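Local coordinates for protein beta-hexosaminidase (Neisseria gonorrhoeae, PDB 6JTJ) that probably cleaves the terminal beta-1,4-linked N-acetylglucosamine from peptide-linked peptidoglycan fragments during cell-wall recycling, at residues A103-V111 with G117-N125; T164-G172 with R180-V189. All blocks are in the same frame, centred on the assembly; numbering follows the deposited sequence.

Interaction 1: A103-V111 with G117-N125; sequences AVDHEGGRV and GFTRLPAMN. With NAG (2-acetamido-2-deoxy-beta-D-glucopyranose), chain I.
Gly108 and Gly109 lie against the extended backbone of Leu121 to Ala123, and here the packing is tight. Gly109 N donates to Leu121 O (2.9 Å, 161°). One residue back, Gly108 CA makes a C-H...O contact with Pro122 O at 3.3 Å, and Leu121 CB closes on the same CA. Met124, bent at chi2 and chi3, brings its CE methyl to 3.2 Å from Glu107 O. Deeper along the strand, the edge of the His106 ring points at the face of Phe118 in a T-shaped pair (planes at 74°), while Leu121 CD1 lies oblique to the imidazole. His106 NE2 is taken by the backbone of Phe114. The more exposed side is polar: Arg120 reaches round to grip Gly109 O end-on, NH1 at 2.8 Å and NH2 at 3.0 Å from that oxygen, which lies in the guanidinium plane. NH1 also bonds Gln112, and Gly172 of the second subunit lies against Arg120. A water links Gly108 O to Met124 N. Glu107 N and Gly108 N both donate to Val111 O, forming a classic beta bulge beside a type II' turn. Just before it, Asp105 takes NAG O4 on OD1 (2.8 Å) and O6 on OD2 (2.7 Å), as befits a sugar-binding strand end in the barrel of a family 3 glycoside hydrolase.

Interaction 2: T164-G172 with R180-V189; sequences TPVLDLDWG and RSFHRNPEAV. With NAG (2-acetamido-2-deoxy-beta-D-glucopyranose), chain I.
The backbones come closest at Asp170 and Arg184, whose CA atoms are 4.2 Å apart, and Asp170 N donates to His183 O at 3.0 Å in a nearly straight bond (176°). Ser181 ties in two residues earlier: with OG anti to the backbone N (chi1 166°), its hydroxyl donates to Asp168 O at 2.8 Å. A water gives its hydrogens to Val166 O and Asp168 O and accepts from Phe182 N, bridging backbone that does not bond directly. Leu169 is the apolar centre; its CD2 lies 3.7 Å from Val189 CG2, and its CD1 touches Pro186 CD (4.1 Å), the leucine and proline side chains crossing at about a right angle. Phe182 presents its ring edge to Pro165 CB, next to the cis peptide bond before that proline, and Val166 CB packs on Arg180 O at 3.4 Å. The segments belong to the long connection from strand 161-162 into helix 186-202, a beta-to-alpha connection of the barrel, with Asn185 as N-cap of the helix through OD1 to Glu187 N. At the surface Arg184, extended from CG to NE, lays one guanidinium face toward Trp171 CE3, the ring and guanidinium planes 76° apart. The indole NE1 is bonded to Asp240. Asp170 OD1 accepts from Gly172 N in an Asx turn, and its carboxylate also meets Arg110 of the second subunit in a salt bridge. Toward the sugar, Arg180 sends NH2 to NAG O3 in a weak bond (3.0 Å), while Glu107 probably helps to set the guanidinium in place.

How the interactions relate
Both contacts are largely buried and follow one another along the chain, meeting at the sugar. They touch directly: the salt bridge from Glu107 OE1 to Arg180 NE (2.8 Å) joins the strand end of interaction 1 to the loop of interaction 2, Glu107 OE2 pairing with Lys210, and Met124 SD packs on Phe182 CE1. Interaction 1 sits nearer the centre of the chain and joins strand 101-108 to the approach to helix 124-134, with glycine-backbone packing at its heart. Interaction 2 lies farther out, ties a loop to the start of helix 186-202, buries more area and mixes aliphatic and aromatic packing with two hydrogen bonds. Each also reaches the second subunit, through Arg110 and Asp170 respectively.

Interaction 1: A103-V111 with G117-N125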
loop_
_atom_site.group_PDB
_atom_site.type_symbol
_atom_site.label_atom_id
_atom_site.label_comp_id
_atom_site.label_asym_id
_atom_site.label_seq_id
_atom_site.Cartn_x
_atom_site.Cartn_y
_atom_site.Cartn_z
ATOM N N ALA C 103 -19.929 -8.572 -2.193
ATOM C CA ALA C 103 -19.222 -7.537 -1.447
ATOM C C ALA C 103 -18.335 -6.684 -2.335
ATOM O O ALA C 103 -18.058 -7.030 -3.484
ATOM C CB ALA C 103 -18.393 -8.163 -0.341
ATOM N N VAL C 104 -17.938 -5.537 -1.787
ATOM C CA VAL C 104 -17.028 -4.599 -2.456
ATOM C C VAL C 104 -16.267 -3.783 -1.400
ATOM O O VAL C 104 -16.710 -3.657 -0.259
ATOM C CB VAL C 104 -17.804 -3.653 -3.396
ATOM C CG1 VAL C 104 -18.631 -2.647 -2.601
ATOM C CG2 VAL C 104 -16.874 -2.935 -4.358
ATOM N N ASP C 105 -15.103 -3.279 -1.783
ATOM C CA ASP C 105 -14.320 -2.364 -0.962
ATOM C C ASP C 105 -14.727 -0.911 -1.231
ATOM O O ASP C 105 -14.146 -0.252 -2.101
ATOM C CB ASP C 105 -12.814 -2.537 -1.249
ATOM C CG ASP C 105 -12.285 -3.912 -0.864
ATOM O OD1 ASP C 105 -12.390 -4.256 0.328
ATOM O OD2 ASP C 105 -11.726 -4.625 -1.730
ATOM N N HIS C 106 -15.740 -0.430 -0.505
ATOM C CA HIS C 106 -16.031 1.002 -0.436
ATOM C C HIS C 106 -15.725 1.486 0.957
ATOM O O HIS C 106 -16.537 1.339 1.868
ATOM C CB HIS C 106 -17.485 1.325 -0.795
ATOM C CG HIS C 106 -17.704 1.564 -2.257
ATOM N ND1 HIS C 106 -18.697 2.386 -2.736
ATOM C CD2 HIS C 106 -17.058 1.087 -3.342
ATOM C CE1 HIS C 106 -18.643 2.420 -4.055
ATOM N NE2 HIS C 106 -17.663 1.632 -4.448
ATOM N N GLU C 107 -14.532 2.045 1.115
ATOM C CA GLU C 107 -14.126 2.668 2.362
ATOM C C GLU C 107 -14.335 4.165 2.273
ATOM O O GLU C 107 -14.842 4.781 3.206
ATOM C CB GLU C 107 -12.648 2.415 2.635
ATOM C CG GLU C 107 -12.303 0.974 2.947
ATOM C CD GLU C 107 -10.805 0.732 3.049
ATOM O OE1 GLU C 107 -10.048 1.688 3.321
ATOM O OE2 GLU C 107 -10.392 -0.420 2.862
ATOM N N GLY C 108 -13.875 4.742 1.168
ATOM C CA GLY C 108 -13.784 6.173 1.026
ATOM C C GLY C 108 -12.402 6.614 0.558
ATOM O O GLY C 108 -11.415 5.901 0.702
ATOM N N GLY C 109 -12.341 7.818 0.003
ATOM C CA GLY C 109 -11.071 8.387 -0.429
ATOM C C GLY C 109 -10.506 7.519 -1.521
ATOM O O GLY C 109 -11.171 7.264 -2.521
ATOM N N ARG C 110 -9.292 7.014 -1.314
ATOM C CA ARG C 110 -8.596 6.261 -2.376
ATOM C C ARG C 110 -8.965 4.799 -2.450
ATOM O O ARG C 110 -8.429 4.059 -3.300
ATOM C CB ARG C 110 -7.073 6.405 -2.262
ATOM C CG ARG C 110 -6.593 7.837 -2.279
ATOM C CD ARG C 110 -5.103 7.926 -2.510
ATOM N NE ARG C 110 -4.626 9.299 -2.484
ATOM C CZ ARG C 110 -4.300 9.961 -1.380
ATOM N NH1 ARG C 110 -4.436 9.414 -0.173
ATOM N NH2 ARG C 110 -3.846 11.203 -1.474
ATOM N N VAL C 111 -9.939 4.404 -1.638
ATOM C CA VAL C 111 -10.512 3.071 -1.735
ATOM C C VAL C 111 -12.031 3.169 -1.946
ATOM O O VAL C 111 -12.822 3.179 -0.995
ATOM C CB VAL C 111 -10.198 2.237 -0.494
ATOM C CG1 VAL C 111 -10.656 0.806 -0.684
ATOM C CG2 VAL C 111 -8.712 2.277 -0.191
ATOM N N GLY C 117 -21.588 7.855 -11.046
ATOM C CA GLY C 117 -22.957 7.648 -10.599
ATOM C C GLY C 117 -23.090 7.478 -9.099
ATOM O O GLY C 117 -24.207 7.368 -8.587
ATOM N N PHE C 118 -21.961 7.489 -8.380
ATOM C CA PHE C 118 -21.957 7.374 -6.920
ATOM C C PHE C 118 -21.516 8.692 -6.332
ATOM O O PHE C 118 -20.759 9.432 -6.957
ATOM C CB PHE C 118 -20.983 6.249 -6.473
ATOM C CG PHE C 118 -21.544 4.866 -6.624
ATOM C CD1 PHE C 118 -21.537 4.228 -7.848
ATOM C CD2 PHE C 118 -22.073 4.195 -5.524
ATOM C CE1 PHE C 118 -22.075 2.962 -7.990
ATOM C CE2 PHE C 118 -22.601 2.918 -5.652
ATOM C CZ PHE C 118 -22.609 2.301 -6.886
ATOM N N THR C 119 -21.944 8.984 -5.116
ATOM C CA THR C 119 -21.361 10.069 -4.357
ATOM C C THR C 119 -19.905 9.709 -4.069
ATOM O O THR C 119 -19.620 8.579 -3.680
ATOM C CB THR C 119 -22.051 10.245 -3.014
ATOM O OG1 THR C 119 -23.429 10.452 -3.254
ATOM C CG2 THR C 119 -21.500 11.426 -2.240
ATOM N N ARG C 120 -18.993 10.667 -4.279
ATOM C CA ARG C 120 -17.589 10.467 -3.943
ATOM C C ARG C 120 -17.434 10.516 -2.435
ATOM O O ARG C 120 -17.860 11.459 -1.795
ATOM C CB ARG C 120 -16.714 11.527 -4.613
ATOM C CG ARG C 120 -15.227 11.202 -4.585
ATOM C CD ARG C 120 -14.881 10.107 -5.580
ATOM N NE ARG C 120 -13.439 9.869 -5.630
ATOM C CZ ARG C 120 -12.747 9.096 -4.795
ATOM N NH1 ARG C 120 -13.351 8.437 -3.810
ATOM N NH2 ARG C 120 -11.427 8.982 -4.950
ATOM N N LEU C 121 -16.832 9.485 -1.864
ATOM C CA LEU C 121 -16.724 9.358 -0.415
ATOM C C LEU C 121 -15.400 9.923 0.089
ATOM O O LEU C 121 -14.371 9.757 -0.566
ATOM C CB LEU C 121 -16.829 7.890 -0.011
ATOM C CG LEU C 121 -18.123 7.182 -0.405
ATOM C CD1 LEU C 121 -17.932 5.678 -0.339
ATOM C CD2 LEU C 121 -19.279 7.614 0.475
ATOM N N PRO C 122 -15.422 10.565 1.255
ATOM C CA PRO C 122 -14.202 11.090 1.799
ATOM C C PRO C 122 -13.386 9.986 2.414
ATOM O O PRO C 122 -13.951 8.953 2.790
ATOM C CB PRO C 122 -14.694 12.012 2.916
ATOM C CG PRO C 122 -15.961 11.359 3.380
ATOM C CD PRO C 122 -16.587 10.891 2.104
ATOM N N ALA C 123 -12.079 10.203 2.528
ATOM C CA ALA C 123 -11.233 9.301 3.286
ATOM C C ALA C 123 -11.660 9.339 4.768
ATOM O O ALA C 123 -12.096 10.371 5.264
ATOM C CB ALA C 123 -9.785 9.710 3.148
ATOM N N MET C 124 -11.536 8.221 5.465
ATOM C CA MET C 124 -11.951 8.168 6.866
ATOM C C MET C 124 -11.206 9.128 7.785
ATOM O O MET C 124 -11.755 9.563 8.796
ATOM C CB MET C 124 -11.856 6.748 7.416
ATOM C CG MET C 124 -12.807 5.758 6.773
ATOM S SD MET C 124 -14.546 6.211 6.973
ATOM C CE MET C 124 -14.874 7.106 5.465
ATOM N N ASN C 125 -9.980 9.505 7.454
ATOM C CA ASN C 125 -9.286 10.438 8.317
ATOM C C ASN C 125 -9.939 11.831 8.338
ATOM O O ASN C 125 -9.709 12.594 9.272
ATOM C CB ASN C 125 -7.799 10.552 7.989
ATOM C CG ASN C 125 -7.527 11.433 6.804
ATOM O OD1 ASN C 125 -8.236 11.398 5.798
ATOM N ND2 ASN C 125 -6.481 12.224 6.908
HETATM C C1 NAG I . -6.542 -6.462 1.134
HETATM C C2 NAG I . -6.750 -5.053 1.707
HETATM C C3 NAG I . -8.100 -4.951 2.376
HETATM C C4 NAG I . -9.207 -5.445 1.447
HETATM C C5 NAG I . -8.969 -6.880 1.023
HETATM C C6 NAG I . -9.972 -7.311 -0.051
HETATM C C7 NAG I . -5.079 -3.547 2.804
HETATM C C8 NAG I . -5.394 -2.545 1.774
HETATM N N2 NAG I . -5.753 -4.697 2.686
HETATM O O1 NAG I . -5.564 -6.442 0.111
HETATM O O3 NAG I . -8.308 -3.614 2.769
HETATM O O4 NAG I . -10.475 -5.321 2.041
HETATM O O5 NAG I . -7.678 -6.982 0.460
HETATM O O6 NAG I . -9.855 -6.569 -1.254
HETATM O O7 NAG I . -4.217 -3.315 3.668
HETATM O O HOH W 1 -10.788 5.754 3.482
#

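Interaction 2: T164-G172 with R180-V189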
loop_
_atom_site.group_PDB
_atom_site.type_symbol
_atom_site.label_atom_id
_atom_site.label_comp_id
_atom_site.label_asym_id
_atom_site.label_seq_id
_atom_site.Cartn_x
_atom_site.Cartn_y
_atom_site.Cartn_z
ATOM N N THR C 164 -15.766 -2.438 5.206
ATOM C CA THR C 164 -15.453 -1.232 5.929
ATOM C C THR C 164 -16.157 -1.362 7.280
ATOM O O THR C 164 -17.203 -2.029 7.381
ATOM C CB THR C 164 -15.897 -0.005 5.109
ATOM O OG1 THR C 164 -15.275 1.188 5.598
ATOM C CG2 THR C 164 -17.420 0.154 5.113
ATOM N N PRO C 165 -15.607 -0.740 8.335
ATOM C CA PRO C 165 -14.507 0.199 8.376
ATOM C C PRO C 165 -13.134 -0.338 8.744
ATOM O O PRO C 165 -13.003 -1.348 9.449
ATOM C CB PRO C 165 -14.925 1.127 9.485
ATOM C CG PRO C 165 -15.570 0.213 10.480
ATOM C CD PRO C 165 -16.309 -0.794 9.635
ATOM N N VAL C 166 -12.127 0.422 8.325
ATOM C CA VAL C 166 -10.781 0.309 8.843
ATOM C C VAL C 166 -10.747 0.759 10.308
ATOM O O VAL C 166 -11.173 1.865 10.626
ATOM C CB VAL C 166 -9.818 1.168 8.004
ATOM C CG1 VAL C 166 -8.437 1.235 8.643
ATOM C CG2 VAL C 166 -9.714 0.589 6.602
ATOM N N LEU C 167 -10.248 -0.112 11.174
ATOM C CA LEU C 167 -10.120 0.130 12.601
ATOM C C LEU C 167 -8.664 0.261 13.021
ATOM O O LEU C 167 -8.346 0.429 14.199
ATOM C CB LEU C 167 -10.752 -1.030 13.362
ATOM C CG LEU C 167 -12.229 -1.285 13.102
ATOM C CD1 LEU C 167 -12.737 -2.468 13.927
ATOM C CD2 LEU C 167 -13.058 -0.058 13.420
ATOM N N ASP C 168 -7.766 0.192 12.043
ATOM C CA ASP C 168 -6.351 0.400 12.281
ATOM C C ASP C 168 -6.118 1.809 12.822
ATOM O O ASP C 168 -6.807 2.755 12.427
ATOM C CB ASP C 168 -5.572 0.227 10.972
ATOM C CG ASP C 168 -5.797 -1.148 10.338
ATOM O OD1 ASP C 168 -5.725 -2.171 11.064
ATOM O OD2 ASP C 168 -5.996 -1.192 9.099
ATOM N N LEU C 169 -5.153 1.936 13.725
ATOM C CA LEU C 169 -4.848 3.229 14.331
ATOM C C LEU C 169 -3.750 3.929 13.514
ATOM O O LEU C 169 -2.826 3.296 13.033
ATOM C CB LEU C 169 -4.333 3.058 15.756
ATOM C CG LEU C 169 -5.154 2.203 16.729
ATOM C CD1 LEU C 169 -4.520 2.238 18.122
ATOM C CD2 LEU C 169 -6.590 2.688 16.792
ATOM N N ASP C 170 -3.868 5.234 13.381
ATOM C CA ASP C 170 -2.869 5.994 12.689
ATOM C C ASP C 170 -1.670 6.293 13.584
ATOM O O ASP C 170 -1.605 7.346 14.172
ATOM C CB ASP C 170 -3.442 7.302 12.157
ATOM C CG ASP C 170 -2.403 8.065 11.318
ATOM O OD1 ASP C 170 -1.453 7.437 10.805
ATOM O OD2 ASP C 170 -2.551 9.272 11.132
ATOM N N TRP C 171 -0.747 5.350 13.667
ATOM C CA TRP C 171 0.481 5.535 14.399
ATOM C C TRP C 171 1.496 6.377 13.618
ATOM O O TRP C 171 2.523 6.708 14.154
ATOM C CB TRP C 171 1.126 4.186 14.726
ATOM C CG TRP C 171 0.415 3.386 15.763
ATOM C CD1 TRP C 171 -0.389 2.304 15.559
ATOM C CD2 TRP C 171 0.483 3.574 17.191
ATOM N NE1 TRP C 171 -0.841 1.809 16.762
ATOM C CE2 TRP C 171 -0.326 2.571 17.781
ATOM C CE3 TRP C 171 1.144 4.486 18.021
ATOM C CZ2 TRP C 171 -0.491 2.459 19.174
ATOM C CZ3 TRP C 171 0.993 4.369 19.414
ATOM C CH2 TRP C 171 0.158 3.376 19.973
ATOM N N GLY C 172 1.179 6.775 12.381
ATOM C CA GLY C 172 2.112 7.553 11.563
ATOM C C GLY C 172 3.235 6.693 10.979
ATOM O O GLY C 172 4.259 7.219 10.539
ATOM N N ARG C 180 -6.636 6.099 5.366
ATOM C CA ARG C 180 -7.752 5.176 5.514
ATOM C C ARG C 180 -8.129 4.958 6.979
ATOM O O ARG C 180 -9.209 4.427 7.255
ATOM C CB ARG C 180 -7.430 3.850 4.888
ATOM C CG ARG C 180 -7.230 3.930 3.368
ATOM C CD ARG C 180 -6.463 2.731 2.877
ATOM N NE ARG C 180 -7.256 1.522 3.024
ATOM C CZ ARG C 180 -6.766 0.293 2.954
ATOM N NH1 ARG C 180 -5.466 0.117 2.779
ATOM N NH2 ARG C 180 -7.574 -0.758 3.071
ATOM N N SER C 181 -7.237 5.340 7.893
ATOM C CA SER C 181 -7.507 5.252 9.317
ATOM C C SER C 181 -8.226 6.523 9.792
ATOM O O SER C 181 -7.910 7.630 9.342
ATOM C CB SER C 181 -6.204 5.071 10.081
ATOM O OG SER C 181 -6.366 5.301 11.452
ATOM N N PHE C 182 -9.203 6.345 10.692
ATOM C CA PHE C 182 -9.950 7.467 11.245
ATOM C C PHE C 182 -9.045 8.436 12.001
ATOM O O PHE C 182 -9.188 9.636 11.855
ATOM C CB PHE C 182 -11.003 7.002 12.252
ATOM C CG PHE C 182 -12.222 6.371 11.647
ATOM C CD1 PHE C 182 -13.183 7.131 11.003
ATOM C CD2 PHE C 182 -12.425 5.001 11.744
ATOM C CE1 PHE C 182 -14.317 6.546 10.468
ATOM C CE2 PHE C 182 -13.557 4.423 11.221
ATOM C CZ PHE C 182 -14.502 5.188 10.572
ATOM N N HIS C 183 -8.130 7.902 12.800
ATOM C CA HIS C 183 -7.478 8.683 13.842
ATOM C C HIS C 183 -6.370 7.871 14.529
ATOM O O HIS C 183 -6.329 6.643 14.425
ATOM C CB HIS C 183 -8.555 9.087 14.878
ATOM C CG HIS C 183 -8.230 10.318 15.660
ATOM N ND1 HIS C 183 -7.489 10.292 16.815
ATOM C CD2 HIS C 183 -8.594 11.610 15.474
ATOM C CE1 HIS C 183 -7.384 11.516 17.296
ATOM N NE2 HIS C 183 -8.040 12.335 16.496
ATOM N N ARG C 184 -5.469 8.556 15.227
ATOM C CA ARG C 184 -4.436 7.907 16.035
ATOM C C ARG C 184 -4.990 7.242 17.300
ATOM O O ARG C 184 -4.489 6.226 17.752
ATOM C CB ARG C 184 -3.401 8.955 16.455
ATOM C CG ARG C 184 -2.250 8.409 17.278
ATOM C CD ARG C 184 -1.345 9.517 17.817
ATOM N NE ARG C 184 -0.201 8.939 18.545
ATOM C CZ ARG C 184 0.949 8.524 17.994
ATOM N NH1 ARG C 184 1.160 8.621 16.681
ATOM N NH2 ARG C 184 1.907 8.010 18.769
ATOM N N ASN C 185 -6.052 7.808 17.838
ATOM C CA ASN C 185 -6.483 7.531 19.196
ATOM C C ASN C 185 -7.532 6.431 19.178
ATOM O O ASN C 185 -8.561 6.582 18.544
ATOM C CB ASN C 185 -7.071 8.808 19.832
ATOM C CG ASN C 185 -7.385 8.637 21.319
ATOM O OD1 ASN C 185 -8.138 7.751 21.718
ATOM N ND2 ASN C 185 -6.804 9.477 22.138
ATOM N N PRO C 186 -7.291 5.344 19.900
ATOM C CA PRO C 186 -8.250 4.221 19.893
ATOM C C PRO C 186 -9.685 4.582 20.261
ATOM O O PRO C 186 -10.618 4.059 19.659
ATOM C CB PRO C 186 -7.654 3.235 20.904
ATOM C CG PRO C 186 -6.549 3.946 21.607
ATOM C CD PRO C 186 -6.074 5.029 20.688
ATOM N N GLU C 187 -9.878 5.535 21.167
ATOM C CA GLU C 187 -11.237 5.984 21.516
ATOM C C GLU C 187 -11.925 6.688 20.361
ATOM O O GLU C 187 -13.102 6.465 20.084
ATOM C CB GLU C 187 -11.234 6.909 22.744
ATOM C CG GLU C 187 -12.681 7.203 23.245
ATOM C CD GLU C 187 -13.450 5.972 23.762
ATOM O OE1 GLU C 187 -12.837 4.950 24.167
ATOM O OE2 GLU C 187 -14.703 6.029 23.770
ATOM N N ALA C 188 -11.199 7.565 19.685
ATOM C CA ALA C 188 -11.766 8.228 18.513
ATOM C C ALA C 188 -12.103 7.199 17.420
ATOM O O ALA C 188 -13.164 7.258 16.792
ATOM C CB ALA C 188 -10.792 9.267 17.974
ATOM N N VAL C 189 -11.196 6.258 17.201
ATOM C CA VAL C 189 -11.421 5.249 16.149
ATOM C C VAL C 189 -12.681 4.443 16.467
ATOM O O VAL C 189 -13.557 4.291 15.628
ATOM C CB VAL C 189 -10.205 4.328 15.973
ATOM C CG1 VAL C 189 -10.543 3.153 15.047
ATOM C CG2 VAL C 189 -9.025 5.114 15.419
HETATM C C1 NAG I . -6.542 -6.462 1.134
HETATM C C2 NAG I . -6.750 -5.053 1.707
HETATM C C3 NAG I . -8.100 -4.951 2.376
HETATM C C4 NAG I . -9.207 -5.445 1.447
HETATM C C5 NAG I . -8.969 -6.880 1.023
HETATM C C6 NAG I . -9.972 -7.311 -0.051
HETATM C C7 NAG I . -5.079 -3.547 2.804
HETATM C C8 NAG I . -5.394 -2.545 1.774
HETATM N N2 NAG I . -5.753 -4.697 2.686
HETATM O O1 NAG I . -5.564 -6.442 0.111
HETATM O O3 NAG I . -8.308 -3.614 2.769
HETATM O O4 NAG I . -10.475 -5.321 2.041
HETATM O O5 NAG I . -7.678 -6.982 0.460
HETATM O O6 NAG I . -9.855 -6.569 -1.254
HETATM O O7 NAG I . -4.217 -3.315 3.668
HETATM O O HOH W 2 -9.360 3.597 11.846
#